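Local coordinates for glutathione peroxidase (Hypocrea jecorina, PDB 6VPD), which probably reduces hydroperoxides to alcohols at the expense of thioredoxin, as a thioredoxin peroxidase of the glutathione peroxidase family, at residues V73-D84 and E177-K188. Numbering follows the deposited sequence.
Sequences VYQAIKKEYPDD and EKIQDKIIEAIK
Ile77 fills the apolar middle of this contact by sending its two branches to different turns of helix 177-188. Its CD1 reaches Ile183, lying 3.6 Å from Ile183 CG2, while its CG2, anti to the backbone N, meets the end of Ile187, with Ile77 CG2 and Ile187 CD1 3.5 Å apart. Phe85 of strand 85-92 touches Ile77, Ile183 and Ile187, closing the floor toward the sheet. One end of the interface is taken up by Val73 and Gln180, which overlap side by side, pointing in opposite senses: the extended Gln180 packs its CG against Val73 CG1 and Ile77 CD1 and lays OE1 beside both Val73 methyls. At the other end, just past helix 73-80, the Tyr81 ring receives Ile187 CG2 over one face, a CH-pi contact of 3.9 Å from that methyl to the ring centroid, 22° off the normal. Ile187 CG2 also lies 3.7 Å from Asp84 OD1; Asp84 itself is salt-bridged to Arg162, which also bonds the Ile187 carbonyl. At the outer edge Lys188 bends at its last torsion (chi4 56°) and donates from NZ to Tyr81 OH at 2.7 Å, the lysine chain standing nearly perpendicular to the tyrosine side chain. The axes of 73-80 and 177-188 run roughly parallel, inclined by 27°, with a closest approach of 10.7 Å. Away from the predicted active-site Cys61, the contact joins helix 64-80 to the C-terminal helix 176-188, two helices side by side on one face of a central mixed sheet, as is characteristic of the thioredoxin fold.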
loop_
_atom_site.group_PDB
_atom_site.type_symbol
_atom_site.label_atom_id
_atom_site.label_comp_id
_atom_site.label_asym_id
_atom_site.label_seq_id
_atom_site.Cartn_x
_atom_site.Cartn_y
_atom_site.Cartn_z
ATOM N N VAL A 73 12.948 -9.293 11.015
ATOM C CA VAL A 73 12.902 -10.580 10.319
ATOM C C VAL A 73 14.306 -11.039 9.929
ATOM O O VAL A 73 14.596 -12.238 9.916
ATOM C CB VAL A 73 11.970 -10.483 9.090
ATOM C CG1 VAL A 73 11.879 -11.824 8.364
ATOM C CG2 VAL A 73 10.592 -10.033 9.513
ATOM N N TYR A 74 15.202 -10.101 9.641
ATOM C CA TYR A 74 16.563 -10.449 9.230
ATOM C C TYR A 74 17.413 -10.918 10.398
ATOM O O TYR A 74 18.263 -11.797 10.233
ATOM C CB TYR A 74 17.235 -9.251 8.575
ATOM C CG TYR A 74 18.669 -9.480 8.174
ATOM C CD1 TYR A 74 18.998 -10.404 7.185
ATOM C CD2 TYR A 74 19.693 -8.738 8.752
ATOM C CE1 TYR A 74 20.306 -10.593 6.799
ATOM C CE2 TYR A 74 21.004 -8.915 8.370
ATOM C CZ TYR A 74 21.308 -9.840 7.396
ATOM O OH TYR A 74 22.621 -10.014 7.027
ATOM N N GLN A 75 17.250 -10.305 11.575
ATOM C CA GLN A 75 17.957 -10.813 12.746
ATOM C C GLN A 75 17.453 -12.201 13.116
ATOM O O GLN A 75 18.252 -13.118 13.330
ATOM C CB GLN A 75 17.821 -9.856 13.933
ATOM C CG GLN A 75 18.344 -8.461 13.698
ATOM C CD GLN A 75 19.850 -8.401 13.500
ATOM O OE1 GLN A 75 20.541 -9.423 13.495
ATOM N NE2 GLN A 75 20.372 -7.190 13.336
ATOM N N ALA A 76 16.127 -12.367 13.197
ATOM C CA ALA A 76 15.502 -13.648 13.495
ATOM C C ALA A 76 16.116 -14.758 12.651
ATOM O O ALA A 76 16.888 -15.579 13.156
ATOM C CB ALA A 76 13.999 -13.570 13.252
ATOM N N ILE A 77 15.818 -14.760 11.351
ATOM C CA ILE A 77 16.287 -15.825 10.473
ATOM C C ILE A 77 17.811 -15.928 10.462
ATOM O O ILE A 77 18.359 -17.013 10.238
ATOM C CB ILE A 77 15.699 -15.600 9.069
ATOM C CG1 ILE A 77 14.176 -15.674 9.146
ATOM C CG2 ILE A 77 16.234 -16.619 8.071
ATOM C CD1 ILE A 77 13.502 -15.014 7.982
ATOM N N LYS A 78 18.529 -14.826 10.710
ATOM C CA LYS A 78 19.985 -14.924 10.842
ATOM C C LYS A 78 20.377 -15.856 11.993
ATOM O O LYS A 78 21.314 -16.660 11.865
ATOM C CB LYS A 78 20.600 -13.535 11.040
ATOM C CG LYS A 78 21.878 -13.303 10.252
ATOM C CD LYS A 78 22.313 -11.842 10.295
ATOM C CE LYS A 78 23.171 -11.562 11.516
ATOM N NZ LYS A 78 24.399 -12.417 11.505
ATOM N N LYS A 79 19.664 -15.770 13.121
ATOM C CA LYS A 79 19.936 -16.648 14.254
ATOM C C LYS A 79 19.652 -18.106 13.900
ATOM O O LYS A 79 20.543 -18.959 13.963
ATOM C CB LYS A 79 19.103 -16.211 15.461
ATOM C CG LYS A 79 19.392 -14.788 15.945
ATOM C CD LYS A 79 18.376 -14.325 17.005
ATOM C CE LYS A 79 18.751 -12.957 17.594
ATOM N NZ LYS A 79 17.757 -12.472 18.606
ATOM N N GLU A 80 18.405 -18.400 13.520
ATOM C CA GLU A 80 18.008 -19.752 13.132
ATOM C C GLU A 80 18.912 -20.344 12.051
ATOM O O GLU A 80 19.258 -21.526 12.103
ATOM C CB GLU A 80 16.564 -19.743 12.632
ATOM C CG GLU A 80 15.562 -19.139 13.586
ATOM C CD GLU A 80 14.322 -19.998 13.725
ATOM O OE1 GLU A 80 14.313 -20.869 14.624
ATOM O OE2 GLU A 80 13.363 -19.814 12.936
ATOM N N TYR A 81 19.294 -19.542 11.058
ATOM C CA TYR A 81 19.916 -20.037 9.829
ATOM C C TYR A 81 20.986 -19.067 9.378
ATOM O O TYR A 81 20.822 -18.359 8.377
ATOM C CB TYR A 81 18.878 -20.213 8.722
ATOM C CG TYR A 81 17.871 -21.264 9.022
ATOM C CD1 TYR A 81 18.188 -22.616 8.885
ATOM C CD2 TYR A 81 16.609 -20.914 9.450
ATOM C CE1 TYR A 81 17.257 -23.586 9.172
ATOM C CE2 TYR A 81 15.677 -21.861 9.735
ATOM C CZ TYR A 81 15.996 -23.198 9.592
ATOM O OH TYR A 81 15.037 -24.137 9.880
ATOM N N PRO A 82 22.109 -19.017 10.083
ATOM C CA PRO A 82 23.131 -18.012 9.757
ATOM C C PRO A 82 23.723 -18.251 8.373
ATOM O O PRO A 82 24.078 -19.380 8.020
ATOM C CB PRO A 82 24.170 -18.190 10.872
ATOM C CG PRO A 82 23.980 -19.601 11.361
ATOM C CD PRO A 82 22.495 -19.867 11.225
ATOM N N ASP A 83 23.809 -17.170 7.588
ATOM C CA ASP A 83 24.351 -17.158 6.227
ATOM C C ASP A 83 23.369 -17.733 5.208
ATOM O O ASP A 83 23.622 -17.677 3.995
ATOM C CB ASP A 83 25.677 -17.928 6.142
ATOM C CG ASP A 83 26.862 -17.160 6.726
ATOM O OD1 ASP A 83 26.655 -16.167 7.470
ATOM O OD2 ASP A 83 28.008 -17.595 6.452
ATOM N N ASP A 84 22.247 -18.290 5.678
ATOM C CA ASP A 84 21.282 -18.890 4.758
ATOM C C ASP A 84 20.498 -17.866 3.956
ATOM O O ASP A 84 19.935 -18.231 2.915
ATOM C CB ASP A 84 20.284 -19.758 5.513
ATOM C CG ASP A 84 20.860 -21.078 5.905
ATOM O OD1 ASP A 84 20.832 -21.982 5.039
ATOM O OD2 ASP A 84 21.342 -21.203 7.063
ATOM N N GLU A 177 6.834 -10.103 8.608
ATOM C CA GLU A 177 6.646 -11.245 9.493
ATOM C C GLU A 177 5.761 -12.309 8.867
ATOM O O GLU A 177 5.787 -13.464 9.311
ATOM C CB GLU A 177 6.058 -10.797 10.837
ATOM C CG GLU A 177 6.839 -9.705 11.586
ATOM C CD GLU A 177 6.933 -8.381 10.825
ATOM O OE1 GLU A 177 6.033 -8.084 10.001
ATOM O OE2 GLU A 177 7.923 -7.637 11.033
ATOM N N LYS A 178 4.982 -11.948 7.846
ATOM C CA LYS A 178 4.147 -12.924 7.154
ATOM C C LYS A 178 4.913 -13.639 6.041
ATOM O O LYS A 178 4.515 -14.737 5.631
ATOM C CB LYS A 178 2.872 -12.233 6.605
ATOM C CG LYS A 178 2.139 -12.998 5.481
ATOM C CD LYS A 178 1.089 -12.157 4.758
ATOM C CE LYS A 178 0.185 -13.032 3.866
ATOM N NZ LYS A 178 -1.156 -12.422 3.604
ATOM N N ILE A 179 6.025 -13.069 5.570
ATOM C CA ILE A 179 6.881 -13.814 4.662
ATOM C C ILE A 179 7.698 -14.870 5.390
ATOM O O ILE A 179 8.178 -15.817 4.747
ATOM C CB ILE A 179 7.838 -12.868 3.930
ATOM C CG1 ILE A 179 7.163 -11.543 3.622
ATOM C CG2 ILE A 179 8.349 -13.495 2.642
ATOM C CD1 ILE A 179 8.089 -10.627 2.865
ATOM N N GLN A 180 7.836 -14.733 6.719
ATOM C CA GLN A 180 8.860 -15.447 7.483
ATOM C C GLN A 180 8.786 -16.950 7.268
ATOM O O GLN A 180 9.822 -17.612 7.145
ATOM C CB GLN A 180 8.728 -15.120 8.970
ATOM C CG GLN A 180 10.057 -14.873 9.687
ATOM C CD GLN A 180 9.881 -14.174 11.034
ATOM O OE1 GLN A 180 10.194 -12.991 11.181
ATOM N NE2 GLN A 180 9.383 -14.908 12.017
ATOM N N ASP A 181 7.572 -17.513 7.223
ATOM C CA ASP A 181 7.449 -18.951 7.017
ATOM C C ASP A 181 7.707 -19.352 5.564
ATOM O O ASP A 181 8.170 -20.472 5.313
ATOM C CB ASP A 181 6.077 -19.449 7.505
ATOM C CG ASP A 181 5.772 -19.043 8.979
ATOM O OD1 ASP A 181 6.718 -18.976 9.806
ATOM O OD2 ASP A 181 4.582 -18.823 9.327
ATOM N N LYS A 182 7.450 -18.456 4.602
ATOM C CA LYS A 182 7.874 -18.707 3.225
ATOM C C LYS A 182 9.397 -18.668 3.092
ATOM O O LYS A 182 9.977 -19.447 2.322
ATOM C CB LYS A 182 7.238 -17.689 2.283
ATOM C CG LYS A 182 5.765 -17.914 2.040
ATOM C CD LYS A 182 5.492 -19.012 1.034
ATOM C CE LYS A 182 6.436 -18.936 -0.154
ATOM N NZ LYS A 182 6.399 -20.230 -0.882
ATOM N N ILE A 183 10.060 -17.753 3.809
ATOM C CA ILE A 183 11.519 -17.720 3.791
ATOM C C ILE A 183 12.070 -19.041 4.283
ATOM O O ILE A 183 12.863 -19.702 3.598
ATOM C CB ILE A 183 12.058 -16.557 4.641
ATOM C CG1 ILE A 183 11.781 -15.222 3.964
ATOM C CG2 ILE A 183 13.561 -16.722 4.829
ATOM C CD1 ILE A 183 11.550 -14.116 4.946
ATOM N N ILE A 184 11.643 -19.449 5.479
ATOM C CA ILE A 184 12.185 -20.636 6.139
ATOM C C ILE A 184 11.931 -21.906 5.317
ATOM O O ILE A 184 12.795 -22.794 5.256
ATOM C CB ILE A 184 11.606 -20.692 7.567
ATOM C CG1 ILE A 184 12.328 -19.657 8.433
ATOM C CG2 ILE A 184 11.690 -22.079 8.171
ATOM C CD1 ILE A 184 11.565 -19.269 9.675
ATOM N N GLU A 185 10.781 -21.994 4.635
ATOM C CA GLU A 185 10.573 -23.064 3.658
ATOM C C GLU A 185 11.572 -22.976 2.505
ATOM O O GLU A 185 12.119 -23.997 2.071
ATOM C CB GLU A 185 9.142 -23.027 3.127
ATOM C CG GLU A 185 8.738 -24.142 2.122
ATOM C CD GLU A 185 9.419 -25.526 2.322
ATOM O OE1 GLU A 185 10.497 -25.777 1.742
ATOM O OE2 GLU A 185 8.875 -26.383 3.060
ATOM N N ALA A 186 11.820 -21.770 1.978
ATOM C CA ALA A 186 12.836 -21.675 0.937
ATOM C C ALA A 186 14.189 -22.129 1.464
ATOM O O ALA A 186 14.949 -22.767 0.727
ATOM C CB ALA A 186 12.923 -20.260 0.372
ATOM N N ILE A 187 14.473 -21.882 2.752
ATOM C CA ILE A 187 15.775 -22.236 3.322
ATOM C C ILE A 187 15.908 -23.751 3.486
ATOM O O ILE A 187 16.961 -24.331 3.185
ATOM C CB ILE A 187 15.996 -21.494 4.657
ATOM C CG1 ILE A 187 16.247 -20.009 4.411
ATOM C CG2 ILE A 187 17.161 -22.115 5.459
ATOM C CD1 ILE A 187 16.250 -19.197 5.680
ATOM N N LYS A 188 14.857 -24.419 3.978
ATOM C CA LYS A 188 14.950 -25.868 4.157
ATOM C C LYS A 188 15.048 -26.621 2.833
ATOM O O LYS A 188 15.394 -27.804 2.840
ATOM C CB LYS A 188 13.756 -26.394 4.946
ATOM C CG LYS A 188 13.621 -25.862 6.357
ATOM C CD LYS A 188 12.353 -26.433 6.971
ATOM C CE LYS A 188 12.402 -26.391 8.469
ATOM N NZ LYS A 188 12.653 -24.998 8.932
#